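PDB 2IIZ: melanin biosynthesis protein TyrA, putative from Shewanella oneidensis, which binds heme b and, as a member of the dye-decolorizing (DyP-type) peroxidase family, probably reduces peroxides at the expense of organic substrates. Local coordinates for residues Arg145-Phe150 against Lys252-Met257; Ser191-Leu196 against Asp203-Thr208; Lys185-Leu190 against Met246-Leu251. All blocks are in the same frame, centred on the assembly; numbering follows the deposited sequence.

Contact 1 (Arg145-Phe150 against Lys252-Met257); sequences RDLTGF and KEQGLM. With HEM (protoporphyrin IX containing Fe), chain C.
On one side of the heme pocket, a type I beta turn running from Asp146 to Gly149 packs against the start of strand 254-262, and the two meet through Asp146 on Leu256 and Leu147 on Gly255 and Gln254. Asp146 has its CG anti to the backbone N (chi1 174°), which carries OD1 to the methyl CD1 of Leu256 at 3.3 Å; the two side chains cross at about a right angle. The same carboxylate lies against the porphyrin rim, with OD1 3.4 Å from heme methyl CMB, while the other Leu256 methyl, CD2, lies 3.5 Å from C3B of the same pyrrole. Asp146 and Leu256 therefore line one corner of the cofactor together. Leu147 points its CB at the strand and sets CD1 3.7 Å from the carbonyl O of Gly255 and a little farther from OE1 of Gln254, an amide whose polar atoms are bonded to His116 and Asn120 of the second subunit.

Polar linkage between the segments runs through a water. It accepts from Leu147 N at 2.8 Å and donates, both times weakly, to Asp146 OD1 and Gly255 O. The carboxylate of Asp146 is fixed from its other end too: OD2 takes two donors, Thr148 OG1 at 2.7 Å on its anti side and Thr148 N at 2.9 Å from above the carboxylate plane, 41° out of it. Two grips on OD2 limit rotation of the group, while OD1 also bonds His188. The backbone N bond to OD2, two residues on, defines an Asx turn within the type I turn at the edge of the heme pocket, and the turn's last residue, Gly149, opens the Gly149-Gly153 GXXDG signature of DyP-type peroxidases.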
loop_
_atom_site.group_PDB
_atom_site.type_symbol
_atom_site.label_atom_id
_atom_site.label_comp_id
_atom_site.label_asym_id
_atom_site.label_seq_id
_atom_site.Cartn_x
_atom_site.Cartn_y
_atom_site.Cartn_z
ATOM N N ARG A 145 -5.278 -14.879 -6.815
ATOM C CA ARG A 145 -5.279 -14.598 -8.243
ATOM C C ARG A 145 -4.309 -13.429 -8.588
ATOM O O ARG A 145 -4.023 -12.528 -7.773
ATOM C CB ARG A 145 -6.725 -14.376 -8.748
ATOM C CG ARG A 145 -7.751 -15.335 -8.076
ATOM C CD ARG A 145 -9.196 -15.224 -8.578
ATOM N NE ARG A 145 -9.356 -16.028 -9.779
ATOM C CZ ARG A 145 -10.033 -17.171 -9.908
ATOM N NH1 ARG A 145 -10.676 -17.746 -8.917
ATOM N NH2 ARG A 145 -10.050 -17.751 -11.089
ATOM N N ASP A 146 -3.793 -13.480 -9.808
ATOM C CA ASP A 146 -3.065 -12.378 -10.410
ATOM C C ASP A 146 -4.140 -11.411 -10.825
ATOM O O ASP A 146 -5.310 -11.799 -10.921
ATOM C CB ASP A 146 -2.275 -12.882 -11.626
ATOM C CG ASP A 146 -1.595 -11.763 -12.411
ATOM O OD1 ASP A 146 -0.495 -11.328 -12.018
ATOM O OD2 ASP A 146 -2.171 -11.329 -13.434
ATOM N N LEU A 147 -3.777 -10.161 -11.065
ATOM C CA LEU A 147 -4.790 -9.151 -11.394
ATOM C C LEU A 147 -5.460 -9.408 -12.749
ATOM O O LEU A 147 -6.482 -8.784 -13.050
ATOM C CB LEU A 147 -4.185 -7.756 -11.351
ATOM C CG LEU A 147 -3.828 -7.256 -9.945
ATOM C CD1 LEU A 147 -2.799 -6.180 -10.049
ATOM C CD2 LEU A 147 -5.064 -6.728 -9.202
ATOM N N THR A 148 -4.887 -10.323 -13.549
ATOM C CA THR A 148 -5.552 -10.842 -14.752
ATOM C C THR A 148 -6.853 -11.612 -14.446
ATOM O O THR A 148 -7.675 -11.826 -15.337
ATOM C CB THR A 148 -4.611 -11.750 -15.589
ATOM O OG1 THR A 148 -3.984 -12.743 -14.758
ATOM C CG2 THR A 148 -3.529 -10.927 -16.195
ATOM N N GLY A 149 -7.036 -12.019 -13.186
ATOM C CA GLY A 149 -8.220 -12.758 -12.752
ATOM C C GLY A 149 -8.022 -14.267 -12.765
ATOM O O GLY A 149 -8.964 -15.001 -12.465
ATOM N N PHE A 150 -6.809 -14.723 -13.112
ATOM C CA PHE A 150 -6.418 -16.146 -13.103
ATOM C C PHE A 150 -5.615 -16.499 -11.861
ATOM O O PHE A 150 -4.794 -15.696 -11.412
ATOM C CB PHE A 150 -5.540 -16.460 -14.322
ATOM C CG PHE A 150 -6.308 -16.538 -15.611
ATOM C CD1 PHE A 150 -6.760 -15.379 -16.232
ATOM C CD2 PHE A 150 -6.582 -17.772 -16.207
ATOM C CE1 PHE A 150 -7.471 -15.440 -17.408
ATOM C CE2 PHE A 150 -7.301 -17.833 -17.397
ATOM C CZ PHE A 150 -7.739 -16.674 -17.997
ATOM N N LYS A 252 -1.564 4.352 -10.766
ATOM C CA LYS A 252 -0.394 4.751 -11.590
ATOM C C LYS A 252 0.270 3.561 -12.308
ATOM O O LYS A 252 0.569 3.624 -13.509
ATOM C CB LYS A 252 0.667 5.447 -10.722
ATOM C CG LYS A 252 0.343 6.913 -10.377
ATOM N N GLU A 253 0.489 2.479 -11.568
ATOM C CA GLU A 253 1.157 1.287 -12.121
ATOM C C GLU A 253 0.869 0.071 -11.242
ATOM O O GLU A 253 0.897 0.156 -10.001
ATOM C CB GLU A 253 2.669 1.577 -12.212
ATOM C CG GLU A 253 3.611 0.414 -12.506
ATOM C CD GLU A 253 5.076 0.798 -12.241
ATOM O OE1 GLU A 253 5.597 1.693 -12.930
ATOM O OE2 GLU A 253 5.707 0.205 -11.343
ATOM N N GLN A 254 0.587 -1.059 -11.892
ATOM C CA GLN A 254 0.174 -2.263 -11.195
ATOM C C GLN A 254 0.366 -3.535 -12.015
ATOM O O GLN A 254 0.172 -3.557 -13.235
ATOM C CB GLN A 254 -1.286 -2.150 -10.804
ATOM C CG GLN A 254 -2.281 -2.224 -11.957
ATOM C CD GLN A 254 -3.672 -1.880 -11.474
ATOM O OE1 GLN A 254 -4.279 -2.643 -10.752
ATOM N NE2 GLN A 254 -4.171 -0.735 -11.868
ATOM N N GLY A 255 0.744 -4.601 -11.342
ATOM C CA GLY A 255 0.948 -5.867 -12.034
ATOM C C GLY A 255 1.363 -6.925 -11.049
ATOM O O GLY A 255 0.800 -6.991 -9.974
ATOM N N LEU A 256 2.344 -7.732 -11.457
ATOM C CA LEU A 256 2.874 -8.830 -10.689
ATOM C C LEU A 256 4.317 -8.563 -10.304
ATOM O O LEU A 256 5.149 -8.175 -11.141
ATOM C CB LEU A 256 2.850 -10.141 -11.506
ATOM C CG LEU A 256 3.150 -11.403 -10.695
ATOM C CD1 LEU A 256 1.983 -11.692 -9.806
ATOM C CD2 LEU A 256 3.463 -12.629 -11.543
HETATM N N MSE A 257 4.619 -8.785 -9.029
HETATM C CA MSE A 257 5.986 -8.776 -8.584
HETATM C C MSE A 257 6.438 -10.199 -8.683
HETATM O O MSE A 257 6.254 -11.002 -7.747
HETATM C CB MSE A 257 6.119 -8.280 -7.168
HETATM C CG MSE A 257 7.581 -8.119 -6.706
HETATM SE SE MSE A 257 8.604 -6.801 -7.662
HETATM C CE MSE A 257 7.608 -5.276 -7.222
HETATM C CHA HEM C . 2.283 -20.776 -14.218
HETATM C CHB HEM C . 0.923 -16.155 -14.291
HETATM C CHC HEM C . 5.417 -14.774 -15.171
HETATM C CHD HEM C . 6.892 -19.295 -14.555
HETATM C C1A HEM C . 1.514 -19.642 -14.195
HETATM C C2A HEM C . 0.074 -19.611 -14.055
HETATM C C3A HEM C . -0.287 -18.315 -14.077
HETATM C C4A HEM C . 0.902 -17.518 -14.224
HETATM C CMA HEM C . -1.706 -17.732 -13.969
HETATM C CAA HEM C . -0.840 -20.852 -13.909
HETATM C CBA HEM C . -1.058 -21.237 -12.432
HETATM C CGA HEM C . 0.146 -21.964 -11.874
HETATM O O1A HEM C . 0.910 -21.368 -11.057
HETATM O O2A HEM C . 0.358 -23.154 -12.234
HETATM C C1B HEM C . 2.019 -15.394 -14.552
HETATM C C2B HEM C . 2.005 -13.955 -14.705
HETATM C C3B HEM C . 3.263 -13.570 -14.951
HETATM C C4B HEM C . 4.084 -14.757 -14.953
HETATM C CMB HEM C . 0.722 -13.100 -14.589
HETATM C CAB HEM C . 3.834 -12.165 -15.195
HETATM C CBB HEM C . 3.128 -11.244 -15.836
HETATM C C1C HEM C . 6.191 -15.889 -15.102
HETATM C C2C HEM C . 7.607 -15.905 -15.355
HETATM C C3C HEM C . 8.029 -17.161 -15.186
HETATM C C4C HEM C . 6.875 -17.958 -14.816
HETATM C CMC HEM C . 8.401 -14.648 -15.748
HETATM C CAC HEM C . 9.453 -17.729 -15.336
HETATM C CBC HEM C . 10.524 -17.010 -15.700
HETATM C C1D HEM C . 5.805 -20.107 -14.383
HETATM C C2D HEM C . 5.880 -21.517 -14.106
HETATM C C3D HEM C . 4.440 -21.981 -14.002
HETATM C C4D HEM C . 3.648 -20.800 -14.227
HETATM C CMD HEM C . 7.162 -22.365 -13.960
HETATM C CAD HEM C . 3.913 -23.398 -13.724
HETATM C CBD HEM C . 3.592 -24.042 -15.064
HETATM C CGD HEM C . 3.351 -25.528 -14.944
HETATM O O1D HEM C . 2.156 -25.947 -15.043
HETATM O O2D HEM C . 4.346 -26.275 -14.755
HETATM N NA HEM C . 1.996 -18.350 -14.297
HETATM N NB HEM C . 3.307 -15.859 -14.706
HETATM N NC HEM C . 5.759 -17.151 -14.770
HETATM N ND HEM C . 4.481 -19.718 -14.447
HETATM FE FE HEM C . 3.838 -17.773 -14.756
HETATM O O HOH W 1 -1.219 -9.310 -10.486
#

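Contact 2 (Ser191-Leu196 against Asp203-Thr208); sequences SKWHRL and DIIGRT
Apolar contacts carry the join between Trp193 and Leu196, where helix 190-193 runs out into a turn, and Ile204 and Ile205 at the end of helix 198-205. The three touching pairs meet at ordinary van der Waals separations. Trp193 places its CG anti to the backbone N, and this chi1 of 177° turns the six-membered ring out to the end of helix 198-205. There Ile204 CG2 sits at the ring edge, near its plane, 3.9 Å from Trp193 CZ3, and the indole and the isoleucine side chain run antiparallel, side by side. Ile205 crosses the indole at about a right angle, bringing Ile205 CD1 to 3.9 Å from Trp193 CH2. Leu196 and Ile204 instead reach tip to tip, with Leu196 CD1 3.8 Å from Ile204 CD1.

Within segment 191-196, Leu196 CD1 also lies over one face of the Trp193 indole, 3.4 Å above its plane and offset toward the rim. This fold-back follows from the type I beta turn of Trp193 to Leu196, closed by the backbone bond from Leu196 N to Trp193 O at 3.0 Å.

Polar interactions belong to the surroundings of the pair. Trp193 NE1 donates to Thr148 O, which ties the indole to the loop beside the heme, and Phe290 meets the same ring edge-to-face. Beyond Ile205 the helix stops at Gly206, the first residue to leave helical angles, with phi 90°. The side chain of Ile205 lies about 4 Å from the heme and about 5 Å from the side chain of His225, the axial ligand of the iron. With hydrocarbon on both sides, the interface probably relies on shape and on partial exclusion of water, and brings the apolar Ile205 next to the axial histidine.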
loop_
_atom_site.group_PDB
_atom_site.type_symbol
_atom_site.label_atom_id
_atom_site.label_comp_id
_atom_site.label_asym_id
_atom_site.label_seq_id
_atom_site.Cartn_x
_atom_site.Cartn_y
_atom_site.Cartn_z
ATOM N N SER A 191 -6.226 -2.639 -19.090
ATOM C CA SER A 191 -7.300 -2.202 -19.985
ATOM C C SER A 191 -7.297 -3.053 -21.250
ATOM O O SER A 191 -8.356 -3.487 -21.705
ATOM C CB SER A 191 -7.188 -0.710 -20.341
ATOM O OG SER A 191 -5.914 -0.420 -20.889
ATOM N N LYS A 192 -6.104 -3.282 -21.798
ATOM C CA LYS A 192 -5.916 -4.135 -22.981
ATOM C C LYS A 192 -6.336 -5.582 -22.699
ATOM O O LYS A 192 -7.022 -6.204 -23.504
ATOM C CB LYS A 192 -4.444 -4.097 -23.422
ATOM C CG LYS A 192 -4.169 -4.777 -24.754
ATOM C CD LYS A 192 -2.676 -4.918 -25.037
ATOM C CE LYS A 192 -2.452 -5.646 -26.354
ATOM N NZ LYS A 192 -1.097 -5.403 -26.927
ATOM N N TRP A 193 -5.919 -6.108 -21.548
ATOM C CA TRP A 193 -6.212 -7.492 -21.171
ATOM C C TRP A 193 -7.709 -7.732 -21.057
ATOM O O TRP A 193 -8.241 -8.716 -21.589
ATOM C CB TRP A 193 -5.563 -7.814 -19.819
ATOM C CG TRP A 193 -5.871 -9.198 -19.297
ATOM C CD1 TRP A 193 -6.751 -9.522 -18.299
ATOM C CD2 TRP A 193 -5.303 -10.431 -19.743
ATOM N NE1 TRP A 193 -6.758 -10.875 -18.101
ATOM C CE2 TRP A 193 -5.876 -11.456 -18.979
ATOM C CE3 TRP A 193 -4.358 -10.769 -20.708
ATOM C CZ2 TRP A 193 -5.542 -12.783 -19.158
ATOM C CZ3 TRP A 193 -4.026 -12.100 -20.881
ATOM C CH2 TRP A 193 -4.615 -13.084 -20.112
ATOM N N HIS A 194 -8.382 -6.818 -20.354
ATOM C CA HIS A 194 -9.781 -7.003 -20.025
ATOM C C HIS A 194 -10.702 -6.763 -21.210
ATOM O O HIS A 194 -11.907 -6.937 -21.059
ATOM C CB HIS A 194 -10.198 -6.138 -18.809
ATOM C CG HIS A 194 -9.619 -6.604 -17.500
ATOM N ND1 HIS A 194 -9.412 -7.937 -17.203
ATOM C CD2 HIS A 194 -9.202 -5.913 -16.412
ATOM C CE1 HIS A 194 -8.888 -8.049 -15.996
ATOM N NE2 HIS A 194 -8.749 -6.835 -15.493
ATOM N N ARG A 195 -10.172 -6.367 -22.374
ATOM C CA ARG A 195 -10.990 -6.303 -23.589
ATOM C C ARG A 195 -11.007 -7.641 -24.351
ATOM O O ARG A 195 -11.764 -7.812 -25.310
ATOM C CB ARG A 195 -10.537 -5.157 -24.504
ATOM C CG ARG A 195 -10.468 -3.837 -23.761
ATOM C CD ARG A 195 -10.726 -2.616 -24.610
ATOM N NE ARG A 195 -12.044 -2.644 -25.227
ATOM C CZ ARG A 195 -12.559 -1.640 -25.932
ATOM N NH1 ARG A 195 -11.874 -0.512 -26.114
ATOM N NH2 ARG A 195 -13.766 -1.764 -26.458
ATOM N N LEU A 196 -10.174 -8.580 -23.923
ATOM C CA LEU A 196 -10.152 -9.928 -24.489
ATOM C C LEU A 196 -11.398 -10.740 -24.111
ATOM O O LEU A 196 -11.780 -10.782 -22.945
ATOM C CB LEU A 196 -8.956 -10.689 -23.932
ATOM C CG LEU A 196 -7.518 -10.276 -24.235
ATOM C CD1 LEU A 196 -6.562 -11.107 -23.365
ATOM C CD2 LEU A 196 -7.222 -10.511 -25.665
ATOM N N ASP A 203 -6.957 -19.099 -23.472
ATOM C CA ASP A 203 -6.053 -19.642 -24.491
ATOM C C ASP A 203 -4.632 -19.103 -24.346
ATOM O O ASP A 203 -3.675 -19.718 -24.811
ATOM C CB ASP A 203 -6.575 -19.313 -25.895
ATOM C CG ASP A 203 -7.617 -20.308 -26.409
ATOM O OD1 ASP A 203 -8.101 -21.177 -25.642
ATOM O OD2 ASP A 203 -7.951 -20.208 -27.618
ATOM N N ILE A 204 -4.499 -17.950 -23.704
ATOM C CA ILE A 204 -3.188 -17.317 -23.495
ATOM C C ILE A 204 -2.477 -17.928 -22.275
ATOM O O ILE A 204 -1.249 -18.132 -22.256
ATOM C CB ILE A 204 -3.367 -15.775 -23.345
ATOM C CG1 ILE A 204 -3.542 -15.160 -24.724
ATOM C CG2 ILE A 204 -2.184 -15.109 -22.638
ATOM C CD1 ILE A 204 -4.285 -13.876 -24.673
ATOM N N ILE A 205 -3.257 -18.221 -21.247
ATOM C CA ILE A 205 -2.699 -18.862 -20.061
ATOM C C ILE A 205 -2.608 -20.377 -20.185
ATOM O O ILE A 205 -1.641 -20.944 -19.712
ATOM C CB ILE A 205 -3.433 -18.405 -18.818
ATOM C CG1 ILE A 205 -2.965 -16.973 -18.538
ATOM C CG2 ILE A 205 -3.124 -19.336 -17.606
ATOM C CD1 ILE A 205 -3.950 -16.169 -17.867
ATOM N N GLY A 206 -3.592 -21.016 -20.823
ATOM C CA GLY A 206 -3.642 -22.483 -20.934
ATOM C C GLY A 206 -4.401 -23.147 -19.783
ATOM O O GLY A 206 -4.257 -24.353 -19.540
ATOM N N ARG A 207 -5.207 -22.355 -19.072
ATOM C CA ARG A 207 -6.122 -22.873 -18.057
ATOM C C ARG A 207 -7.437 -22.099 -18.137
ATOM O O ARG A 207 -7.441 -20.965 -18.612
ATOM C CB ARG A 207 -5.504 -22.722 -16.667
ATOM C CG ARG A 207 -4.130 -23.357 -16.536
ATOM C CD ARG A 207 -3.553 -23.142 -15.170
ATOM N NE ARG A 207 -4.170 -24.013 -14.188
ATOM C CZ ARG A 207 -3.677 -25.186 -13.798
ATOM N NH1 ARG A 207 -2.543 -25.665 -14.297
ATOM N NH2 ARG A 207 -4.331 -25.894 -12.893
ATOM N N THR A 208 -8.543 -22.695 -17.681
ATOM C CA THR A 208 -9.808 -21.952 -17.592
ATOM C C THR A 208 -9.690 -20.955 -16.445
ATOM O O THR A 208 -8.981 -21.205 -15.480
ATOM C CB THR A 208 -11.040 -22.854 -17.386
ATOM O OG1 THR A 208 -10.920 -23.591 -16.167
ATOM C CG2 THR A 208 -11.185 -23.819 -18.542
#

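Contact 3 (Lys185-Leu190 against Met246-Leu251); sequences KYAHNL and MPYGSL. With HEM (protoporphyrin IX containing Fe), chain C.
Tyr248, on strand 238-249, leans its ring against Lys185 and Tyr186 of strand 179-188. From CB, which points at the other strand, chi1 of 89° sets CG between the backbone N and the carbonyl carbon. Along one side of the ring Tyr248 CE1 comes 3.3 Å from Tyr186 O, which lies at the ring edge and in its plane; across the ring Tyr248 CE2 is 3.9 Å from Lys185 CD. Tyr248 CZ follows at 3.4 Å from Lys185 CG, and the hydroxyl, Tyr248 OH, ends 3.2 Å from that CG, with Ala187 CA at 4.2 Å. The lysine crosses the tyrosine at about a right angle and bends at chi3 (83°); its NZ makes a salt bridge with Glu253 OE2, the atom that also bonds Tyr248 OH.

The two strand segments cross at 71°, their axes 8.6 Å apart. Tyr186 sends its own ring the other way, to the heme, whose vinyl CAB lies 3.7 Å above one face of the Tyr186 ring, offset toward the rim. The contact thus sets the lysine's methylenes against the phenol end of the Tyr248 ring, next to the carboxylate of Glu253, which the ammonium and the phenol share; these partners would probably favour keeping Glu253 ionised.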
loop_
_atom_site.group_PDB
_atom_site.type_symbol
_atom_site.label_atom_id
_atom_site.label_comp_id
_atom_site.label_asym_id
_atom_site.label_seq_id
_atom_site.Cartn_x
_atom_site.Cartn_y
_atom_site.Cartn_z
ATOM N N LYS A 185 9.667 -6.914 -11.926
ATOM C CA LYS A 185 8.472 -6.115 -11.683
ATOM C C LYS A 185 7.712 -6.001 -13.000
ATOM O O LYS A 185 8.143 -5.266 -13.900
ATOM C CB LYS A 185 8.818 -4.708 -11.175
ATOM C CG LYS A 185 7.562 -3.900 -10.752
ATOM C CD LYS A 185 7.903 -2.554 -10.138
ATOM C CE LYS A 185 8.162 -1.489 -11.192
ATOM N NZ LYS A 185 8.344 -0.136 -10.582
ATOM N N TYR A 186 6.593 -6.735 -13.095
ATOM C CA TYR A 186 5.723 -6.742 -14.275
ATOM C C TYR A 186 4.570 -5.739 -14.126
ATOM O O TYR A 186 3.732 -5.853 -13.222
ATOM C CB TYR A 186 5.156 -8.141 -14.539
ATOM C CG TYR A 186 6.100 -9.129 -15.222
ATOM C CD1 TYR A 186 6.175 -9.204 -16.591
ATOM C CD2 TYR A 186 6.897 -9.984 -14.491
ATOM C CE1 TYR A 186 7.034 -10.114 -17.236
ATOM C CE2 TYR A 186 7.769 -10.903 -15.117
ATOM C CZ TYR A 186 7.826 -10.957 -16.491
ATOM O OH TYR A 186 8.667 -11.847 -17.126
ATOM N N ALA A 187 4.543 -4.760 -15.030
ATOM C CA ALA A 187 3.467 -3.783 -15.122
ATOM C C ALA A 187 2.466 -4.290 -16.175
ATOM O O ALA A 187 2.776 -4.343 -17.364
ATOM C CB ALA A 187 4.023 -2.423 -15.522
ATOM N N HIS A 188 1.270 -4.665 -15.726
ATOM C CA HIS A 188 0.259 -5.215 -16.611
ATOM C C HIS A 188 -0.428 -4.051 -17.317
ATOM O O HIS A 188 -0.570 -2.965 -16.739
ATOM C CB HIS A 188 -0.805 -6.002 -15.818
ATOM C CG HIS A 188 -0.310 -7.264 -15.188
ATOM N ND1 HIS A 188 0.972 -7.739 -15.360
ATOM C CD2 HIS A 188 -0.941 -8.164 -14.393
ATOM C CE1 HIS A 188 1.115 -8.872 -14.687
ATOM N NE2 HIS A 188 -0.034 -9.154 -14.095
ATOM N N ASN A 189 -0.844 -4.290 -18.559
ATOM C CA ASN A 189 -1.776 -3.423 -19.274
ATOM C C ASN A 189 -3.186 -3.999 -19.103
ATOM O O ASN A 189 -3.682 -4.769 -19.935
ATOM C CB ASN A 189 -1.375 -3.340 -20.752
ATOM C CG ASN A 189 -2.151 -2.285 -21.523
ATOM O OD1 ASN A 189 -3.099 -1.674 -21.009
ATOM N ND2 ASN A 189 -1.747 -2.062 -22.775
ATOM N N LEU A 190 -3.837 -3.627 -18.012
ATOM C CA LEU A 190 -5.103 -4.250 -17.637
ATOM C C LEU A 190 -6.260 -3.860 -18.555
ATOM O O LEU A 190 -7.177 -4.667 -18.780
ATOM C CB LEU A 190 -5.450 -3.916 -16.187
ATOM C CG LEU A 190 -4.540 -4.565 -15.148
ATOM C CD1 LEU A 190 -4.922 -4.068 -13.777
ATOM C CD2 LEU A 190 -4.602 -6.084 -15.172
HETATM N N MSE A 246 3.579 -11.974 -6.074
HETATM C CA MSE A 246 2.315 -11.409 -5.602
HETATM C C MSE A 246 1.897 -10.220 -6.454
HETATM O O MSE A 246 2.753 -9.569 -7.031
HETATM C CB MSE A 246 2.475 -10.962 -4.173
HETATM C CG MSE A 246 2.847 -12.119 -3.273
HETATM SE SE MSE A 246 2.680 -11.826 -1.430
HETATM C CE MSE A 246 0.798 -11.340 -1.339
ATOM N N PRO A 247 0.574 -9.929 -6.550
ATOM C CA PRO A 247 0.155 -8.673 -7.171
ATOM C C PRO A 247 0.766 -7.504 -6.424
ATOM O O PRO A 247 1.103 -7.664 -5.256
ATOM C CB PRO A 247 -1.377 -8.667 -6.967
ATOM C CG PRO A 247 -1.726 -10.106 -6.872
ATOM C CD PRO A 247 -0.585 -10.725 -6.122
ATOM N N TYR A 248 0.900 -6.352 -7.086
ATOM C CA TYR A 248 1.443 -5.150 -6.456
ATOM C C TYR A 248 0.931 -3.899 -7.129
ATOM O O TYR A 248 0.398 -3.941 -8.249
ATOM C CB TYR A 248 2.970 -5.121 -6.561
ATOM C CG TYR A 248 3.436 -4.451 -7.825
ATOM C CD1 TYR A 248 3.542 -5.166 -9.027
ATOM C CD2 TYR A 248 3.763 -3.107 -7.834
ATOM C CE1 TYR A 248 3.968 -4.546 -10.191
ATOM C CE2 TYR A 248 4.186 -2.487 -8.991
ATOM C CZ TYR A 248 4.286 -3.213 -10.165
ATOM O OH TYR A 248 4.707 -2.572 -11.305
ATOM N N GLY A 249 1.107 -2.778 -6.433
ATOM C CA GLY A 249 0.980 -1.466 -7.054
ATOM C C GLY A 249 -0.334 -0.765 -6.795
ATOM O O GLY A 249 -0.942 -0.923 -5.739
ATOM N N SER A 250 -0.767 0.014 -7.788
ATOM C CA SER A 250 -1.791 1.031 -7.606
ATOM C C SER A 250 -2.215 1.558 -8.967
ATOM O O SER A 250 -1.793 1.029 -9.989
ATOM C CB SER A 250 -1.208 2.185 -6.814
ATOM O OG SER A 250 -0.516 3.054 -7.693
ATOM N N LEU A 251 -3.037 2.599 -8.988
ATOM C CA LEU A 251 -3.594 3.073 -10.254
ATOM C C LEU A 251 -2.489 3.499 -11.213
ATOM O O LEU A 251 -2.483 3.053 -12.346
ATOM C CB LEU A 251 -4.613 4.217 -10.068
ATOM C CG LEU A 251 -5.978 3.927 -9.407
ATOM C CD1 LEU A 251 -6.873 5.153 -9.449
ATOM C CD2 LEU A 251 -6.701 2.766 -10.064
HETATM C CHA HEM C . 2.283 -20.776 -14.218
HETATM C CHB HEM C . 0.923 -16.155 -14.291
HETATM C CHC HEM C . 5.417 -14.774 -15.171
HETATM C CHD HEM C . 6.892 -19.295 -14.555
HETATM C C1A HEM C . 1.514 -19.642 -14.195
HETATM C C2A HEM C . 0.074 -19.611 -14.055
HETATM C C3A HEM C . -0.287 -18.315 -14.077
HETATM C C4A HEM C . 0.902 -17.518 -14.224
HETATM C CMA HEM C . -1.706 -17.732 -13.969
HETATM C CAA HEM C . -0.840 -20.852 -13.909
HETATM C CBA HEM C . -1.058 -21.237 -12.432
HETATM C CGA HEM C . 0.146 -21.964 -11.874
HETATM O O1A HEM C . 0.910 -21.368 -11.057
HETATM O O2A HEM C . 0.358 -23.154 -12.234
HETATM C C1B HEM C . 2.019 -15.394 -14.552
HETATM C C2B HEM C . 2.005 -13.955 -14.705
HETATM C C3B HEM C . 3.263 -13.570 -14.951
HETATM C C4B HEM C . 4.084 -14.757 -14.953
HETATM C CMB HEM C . 0.722 -13.100 -14.589
HETATM C CAB HEM C . 3.834 -12.165 -15.195
HETATM C CBB HEM C . 3.128 -11.244 -15.836
HETATM C C1C HEM C . 6.191 -15.889 -15.102
HETATM C C2C HEM C . 7.607 -15.905 -15.355
HETATM C C3C HEM C . 8.029 -17.161 -15.186
HETATM C C4C HEM C . 6.875 -17.958 -14.816
HETATM C CMC HEM C . 8.401 -14.648 -15.748
HETATM C CAC HEM C . 9.453 -17.729 -15.336
HETATM C CBC HEM C . 10.524 -17.010 -15.700
HETATM C C1D HEM C . 5.805 -20.107 -14.383
HETATM C C2D HEM C . 5.880 -21.517 -14.106
HETATM C C3D HEM C . 4.440 -21.981 -14.002
HETATM C C4D HEM C . 3.648 -20.800 -14.227
HETATM C CMD HEM C . 7.162 -22.365 -13.960
HETATM C CAD HEM C . 3.913 -23.398 -13.724
HETATM C CBD HEM C . 3.592 -24.042 -15.064
HETATM C CGD HEM C . 3.351 -25.528 -14.944
HETATM O O1D HEM C . 2.156 -25.947 -15.043
HETATM O O2D HEM C . 4.346 -26.275 -14.755
HETATM N NA HEM C . 1.996 -18.350 -14.297
HETATM N NB HEM C . 3.307 -15.859 -14.706
HETATM N NC HEM C . 5.759 -17.151 -14.770
HETATM N ND HEM C . 4.481 -19.718 -14.447
HETATM FE FE HEM C . 3.838 -17.773 -14.756
#

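Overall arrangement
Contacts 1 and 3 share one sheet, their centres about 5 Å apart: strand 254-262 of contact 1 lies between the two strands of contact 3. Both touch the heme and the second subunit. Contact 1 is buried; contacts 2 and 3 are only partly so, and contact 2 lies farthest from the chain centre, its own centre about 23 Å away. Their chemistry differs accordingly: a water-bridged carboxylate in contact 1, purely apolar packing of a turn and a helix end in contact 2, and aromatic-aliphatic packing beside a salt bridge in contact 3. Phe150 packs on Trp193 and Ile205, joining contact 1 to contact 2, whereas segment 185-190 simply runs on into 191-196.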